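Putative flavoprotein (PDB 4ICI) binds flavin mononucleotide in a flavodoxin-like fold and probably serves in electron transfer or redox chemistry. Local coordinates at residues Y95-W98 and W99-A102; R104-N107 and T108-G112. All coordinates share one frame; numbering follows the deposited sequence. Where two conformers were deposited one is given.

Contact 1: Y95-W98 and W99-A102; sequences YPIW and WDLA. With FMN (flavin mononucleotide), chain B.
Trp98 and Leu101 clasp the loop that follows strand 90-96 through two backbone hydrogen bonds. Trp98 N gives a nearly straight bond (167°) to Leu101 O, 3.0 Å away and in the carbonyl plane. The return bond, from Leu101 N to Trp98 O at 2.9 Å, is more bent, and its donor stands well above the carbonyl plane. Together they make an antiparallel hydrogen-bonded pair closed by a type I' turn, with Trp99 and Asp100 at the corner.

That corner faces the flavin. Trp99 N donates to FMN N5 over 2.9 Å and Asp100 N to FMN O4 over 3.0 Å. FMN O2' in turn donates to Ile97 O at 2.7 Å. In this flavodoxin-type α/β fold, the loop beyond the third strand in the sequence is one of those that hold the isoalloxazine, and here its backbone reads the N5-O4 edge. An N-H directed at N5 would suit a flavin whose N5 carries no proton, as in the oxidised form.

Among the aromatic groups, Trp98 lays one indole face nearly parallel (about 17°) to the dimethylbenzene end of the flavin, with CD1 3.5 Å from FMN C7 and FMN C7M offset toward the indole rim. Its CG is anti to the carbonyl carbon (chi1 -75°), which turns the indole away from the turn and onto the flavin's benzene ring, and Tyr51 meets it edge-to-face. With an alanine here, the flavin methyl end would probably lose its aromatic cover and Tyr51 its ring partner. Ala102 CB sits over the centre of the Tyr95 ring, 3.9 Å from the centroid, a CH-pi contact; Tyr95 OH is hydrogen-bonded to Ser134 OG.

Contact 2: R104-N107 and T108-G112; sequences RIIN and TFIEG
The Phe109 ring has Ile106 O at its edge, near the ring plane, and meets the His113 ring with the two planes about 35° apart. Phe109 CB lies 3.4 Å from Ile106 O, and the ring swings from there toward Ile93 of strand 90-96 because CG is anti to the backbone N (chi1 171°). The Asn107 amide directs its ND2 to Tyr142 OH. That hydroxyl also bonds Glu111 OE2, one turn further on, while Glu111 OE1 forms a salt bridge with Arg75.

All this hangs on regular α-helical i to i+4 bonding: Thr108 N to Arg104 O at 3.1 Å, then Phe109 N to Ile105 O, Ile110 N to Ile106 O and Glu111 N to Asn107 O, each 2.9 Å. Helix 104-112 is the crossover of the β-α-β unit formed with strands 90-96 and 119-125.

On the side toward the sheet, Ile106 CG2 meets Ile110 CD1 at 3.9 Å, the two side chains crossing obliquely, and both residues also touch Ile93. Thr108 OG1 turns to a different neighbour, the carbonyl oxygen of Pro76, with which it is hydrogen-bonded. Along the Glu111 chain, CB and CG both pass 3.3 Å from Asn107 O.

Overall arrangement
Contact 1 and contact 2 follow one another along the chain, the first at the end of strand 90-96 and in the loop beyond it, the second within the helix that comes next. Their centres lie 13 Å apart, and they touch where Tyr95 CB packs on Ile106 CG1 at 3.8 Å. Both are mostly buried, each with one exposed residue: Trp99 beside the cofactor in contact 1, Glu111 in contact 2. Their chemistry differs with place. Contact 1 spends backbone polar groups and an indole face on the flavin, whereas in contact 2 the backbone bonds mostly stay within the helix, aliphatic side chains meet the sheet, and polar ends reach Tyr142, helix 64-70, Arg75 and Pro76.

Contact 1: Y95-W98 and W99-A102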
loop_
_atom_site.group_PDB
_atom_site.type_symbol
_atom_site.label_atom_id
_atom_site.label_comp_id
_atom_site.label_asym_id
_atom_site.label_seq_id
_atom_site.Cartn_x
_atom_site.Cartn_y
_atom_site.Cartn_z
ATOM N N TYR A 95 2.091 2.141 0.032
ATOM C CA TYR A 95 1.694 3.321 0.805
ATOM C C TYR A 95 2.914 4.077 1.306
ATOM O O TYR A 95 3.964 3.498 1.544
ATOM C CB TYR A 95 0.770 2.940 1.988
ATOM C CG TYR A 95 1.274 1.776 2.828
ATOM C CD1 TYR A 95 0.959 0.466 2.486
ATOM C CD2 TYR A 95 2.071 1.982 3.913
ATOM C CE1 TYR A 95 1.460 -0.599 3.240
ATOM C CE2 TYR A 95 2.566 0.933 4.665
ATOM C CZ TYR A 95 2.261 -0.351 4.328
ATOM O OH TYR A 95 2.757 -1.427 5.053
ATOM N N PRO A 96 2.736 5.367 1.598
ATOM C CA PRO A 96 3.696 6.079 2.421
ATOM C C PRO A 96 3.515 5.673 3.882
ATOM O O PRO A 96 2.386 5.418 4.316
ATOM C CB PRO A 96 3.288 7.531 2.241
ATOM C CG PRO A 96 1.796 7.481 2.010
ATOM C CD PRO A 96 1.581 6.200 1.237
ATOM N N ILE A 97 4.588 5.604 4.643
ATOM C CA ILE A 97 4.511 5.379 6.097
ATOM C C ILE A 97 4.038 6.658 6.766
ATOM O O ILE A 97 4.656 7.692 6.582
ATOM C CB ILE A 97 5.887 5.030 6.704
ATOM C CG1 ILE A 97 6.463 3.732 6.117
ATOM C CG2 ILE A 97 5.818 4.965 8.260
ATOM C CD1 ILE A 97 5.537 2.506 6.220
ATOM N N TRP A 98 2.929 6.608 7.496
ATOM C CA TRP A 98 2.407 7.723 8.281
ATOM C C TRP A 98 2.351 7.296 9.750
ATOM O O TRP A 98 1.632 6.371 10.104
ATOM C CB TRP A 98 1.007 8.126 7.832
ATOM C CG TRP A 98 0.906 8.873 6.558
ATOM C CD1 TRP A 98 1.906 9.158 5.654
ATOM C CD2 TRP A 98 -0.303 9.371 5.970
ATOM N NE1 TRP A 98 1.388 9.839 4.569
ATOM C CE2 TRP A 98 0.040 9.972 4.741
ATOM C CE3 TRP A 98 -1.642 9.383 6.371
ATOM C CZ2 TRP A 98 -0.892 10.586 3.914
ATOM C CZ3 TRP A 98 -2.555 9.999 5.537
ATOM C CH2 TRP A 98 -2.174 10.590 4.316
ATOM N N TRP A 99 3.154 7.964 10.592
ATOM C CA TRP A 99 3.234 7.620 12.006
ATOM C C TRP A 99 3.466 6.105 12.216
ATOM O O TRP A 99 2.851 5.466 13.066
ATOM C CB TRP A 99 1.970 8.099 12.719
ATOM C CG TRP A 99 1.806 9.586 12.677
ATOM C CD1 TRP A 99 1.073 10.331 11.769
ATOM C CD2 TRP A 99 2.451 10.537 13.545
ATOM N NE1 TRP A 99 1.223 11.667 12.045
ATOM C CE2 TRP A 99 2.052 11.820 13.125
ATOM C CE3 TRP A 99 3.310 10.421 14.633
ATOM C CZ2 TRP A 99 2.494 12.988 13.751
ATOM C CZ3 TRP A 99 3.754 11.586 15.269
ATOM C CH2 TRP A 99 3.342 12.852 14.822
ATOM N N ASP A 100 4.398 5.559 11.437
ATOM C CA ASP A 100 4.809 4.144 11.497
ATOM C C ASP A 100 3.696 3.156 11.136
ATOM O O ASP A 100 3.784 1.971 11.489
ATOM C CB ASP A 100 5.413 3.817 12.883
ATOM C CG ASP A 100 6.565 2.815 12.827
ATOM O OD1 ASP A 100 7.055 2.450 11.719
ATOM O OD2 ASP A 100 6.930 2.377 13.947
ATOM N N LEU A 101 2.684 3.643 10.419
ATOM C CA LEU A 101 1.536 2.841 10.030
ATOM C C LEU A 101 1.193 3.040 8.556
ATOM O O LEU A 101 1.640 3.986 7.920
ATOM C CB LEU A 101 0.299 3.232 10.865
ATOM C CG LEU A 101 0.347 2.941 12.361
ATOM C CD1 LEU A 101 -0.790 3.730 13.061
ATOM C CD2 LEU A 101 0.281 1.429 12.637
ATOM N N ALA A 102 0.366 2.151 8.034
ATOM C CA ALA A 102 -0.313 2.412 6.761
ATOM C C ALA A 102 -1.369 3.499 6.961
ATOM O O ALA A 102 -2.116 3.481 7.936
ATOM C CB ALA A 102 -0.993 1.164 6.240
HETATM N N1 FMN B . 8.223 8.979 7.354
HETATM C C2 FMN B . 8.813 8.103 8.231
HETATM O O2 FMN B . 9.943 7.685 7.987
HETATM N N3 FMN B . 8.133 7.715 9.378
HETATM C C4 FMN B . 6.883 8.208 9.712
HETATM O O4 FMN B . 6.348 7.745 10.737
HETATM C C4A FMN B . 6.295 9.133 8.834
HETATM N N5 FMN B . 5.034 9.695 9.131
HETATM C C5A FMN B . 4.478 10.581 8.199
HETATM C C6 FMN B . 3.211 11.125 8.450
HETATM C C7 FMN B . 2.628 11.985 7.553
HETATM C C7M FMN B . 1.251 12.520 7.811
HETATM C C8 FMN B . 3.276 12.322 6.377
HETATM C C8M FMN B . 2.637 13.284 5.403
HETATM C C9 FMN B . 4.537 11.797 6.124
HETATM C C9A FMN B . 5.151 10.901 7.021
HETATM N N10 FMN B . 6.418 10.354 6.765
HETATM C C10 FMN B . 6.979 9.476 7.661
HETATM C "C1'" FMN B . 7.126 10.670 5.473
HETATM C "C2'" FMN B . 6.509 9.802 4.340
HETATM O "O2'" FMN B . 6.426 8.431 4.646
HETATM C "C3'" FMN B . 7.355 9.867 3.053
HETATM O "O3'" FMN B . 7.677 11.258 2.731
HETATM C "C4'" FMN B . 6.715 9.121 1.843
HETATM O "O4'" FMN B . 7.747 8.895 0.914
HETATM C "C5'" FMN B . 5.627 10.033 1.160
HETATM O "O5'" FMN B . 5.115 9.264 0.103
HETATM P P FMN B . 4.114 9.857 -0.996
HETATM O O1P FMN B . 4.926 10.939 -1.726
HETATM O O2P FMN B . 3.630 8.761 -1.819
HETATM O O3P FMN B . 2.895 10.485 -0.313
#

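Contact 2: R104-N107 and T108-G112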
loop_
_atom_site.group_PDB
_atom_site.type_symbol
_atom_site.label_atom_id
_atom_site.label_comp_id
_atom_site.label_asym_id
_atom_site.label_seq_id
_atom_site.Cartn_x
_atom_site.Cartn_y
_atom_site.Cartn_z
ATOM N N ARG A 104 -4.928 5.186 6.696
ATOM C CA ARG A 104 -6.199 4.493 6.860
ATOM C C ARG A 104 -6.927 4.179 5.556
ATOM O O ARG A 104 -7.737 3.261 5.518
ATOM C CB ARG A 104 -7.109 5.242 7.817
ATOM C CG ARG A 104 -6.530 5.607 9.187
ATOM C CD ARG A 104 -5.953 4.487 9.944
ATOM N NE ARG A 104 -5.579 4.890 11.301
ATOM C CZ ARG A 104 -4.926 4.101 12.155
ATOM N NH1 ARG A 104 -4.577 2.867 11.784
ATOM N NH2 ARG A 104 -4.709 4.518 13.396
ATOM N N ILE A 105 -6.616 4.903 4.482
ATOM C CA ILE A 105 -7.207 4.551 3.190
ATOM C C ILE A 105 -6.792 3.154 2.713
ATOM O O ILE A 105 -7.496 2.524 1.949
ATOM C CB ILE A 105 -6.917 5.645 2.111
ATOM C CG1 ILE A 105 -7.920 5.574 0.946
ATOM C CG2 ILE A 105 -5.447 5.586 1.675
ATOM C CD1 ILE A 105 -7.858 6.766 0.005
ATOM N N ILE A 106 -5.664 2.653 3.218
ATOM C CA ILE A 106 -5.276 1.276 2.934
ATOM C C ILE A 106 -6.284 0.294 3.560
ATOM O O ILE A 106 -6.653 -0.702 2.937
ATOM C CB ILE A 106 -3.827 0.991 3.383
ATOM C CG1 ILE A 106 -2.845 1.856 2.566
ATOM C CG2 ILE A 106 -3.509 -0.495 3.223
ATOM C CD1 ILE A 106 -2.957 1.767 1.000
ATOM N N ASN A 107 -6.738 0.599 4.766
ATOM C CA ASN A 107 -7.804 -0.187 5.376
ATOM C C ASN A 107 -9.094 -0.103 4.536
ATOM O O ASN A 107 -9.792 -1.102 4.328
ATOM C CB ASN A 107 -8.083 0.259 6.814
ATOM C CG ASN A 107 -6.851 0.200 7.701
ATOM O OD1 ASN A 107 -6.049 1.147 7.746
ATOM N ND2 ASN A 107 -6.684 -0.917 8.412
ATOM N N THR A 108 -9.432 1.100 4.043
ATOM C CA THR A 108 -10.611 1.212 3.171
ATOM C C THR A 108 -10.467 0.303 1.942
ATOM O O THR A 108 -11.409 -0.420 1.579
ATOM C CB THR A 108 -10.842 2.647 2.695
ATOM O OG1 THR A 108 -10.749 3.512 3.831
ATOM C CG2 THR A 108 -12.179 2.784 1.966
ATOM N N PHE A 109 -9.277 0.292 1.347
ATOM C CA PHE A 109 -9.019 -0.552 0.204
ATOM C C PHE A 109 -9.199 -2.043 0.518
ATOM O O PHE A 109 -9.938 -2.772 -0.190
ATOM C CB PHE A 109 -7.601 -0.322 -0.345
ATOM C CG PHE A 109 -7.219 -1.330 -1.388
ATOM C CD1 PHE A 109 -7.793 -1.297 -2.647
ATOM C CD2 PHE A 109 -6.269 -2.332 -1.103
ATOM C CE1 PHE A 109 -7.465 -2.250 -3.600
ATOM C CE2 PHE A 109 -5.970 -3.275 -2.061
ATOM C CZ PHE A 109 -6.564 -3.229 -3.288
ATOM N N ILE A 110 -8.540 -2.498 1.582
ATOM C CA ILE A 110 -8.557 -3.924 1.937
ATOM C C ILE A 110 -9.992 -4.365 2.250
ATOM O O ILE A 110 -10.412 -5.443 1.839
ATOM C CB ILE A 110 -7.611 -4.214 3.102
ATOM C CG1 ILE A 110 -6.156 -4.074 2.648
ATOM C CG2 ILE A 110 -7.856 -5.629 3.710
ATOM C CD1 ILE A 110 -5.176 -3.980 3.793
ATOM N N GLU A 111 -10.732 -3.528 2.978
ATOM C CA GLU A 111 -12.069 -3.905 3.405
ATOM C C GLU A 111 -13.116 -3.848 2.284
ATOM O O GLU A 111 -14.205 -4.459 2.376
ATOM C CB GLU A 111 -12.480 -3.068 4.617
ATOM C CG GLU A 111 -11.657 -3.398 5.824
ATOM C CD GLU A 111 -11.903 -2.523 7.024
ATOM O OE1 GLU A 111 -12.869 -1.704 6.999
ATOM O OE2 GLU A 111 -11.124 -2.674 7.997
ATOM N N GLY A 112 -12.793 -3.156 1.209
ATOM C CA GLY A 112 -13.708 -2.990 0.098
ATOM C C GLY A 112 -13.459 -3.891 -1.100
ATOM O O GLY A 112 -14.220 -3.853 -2.069
#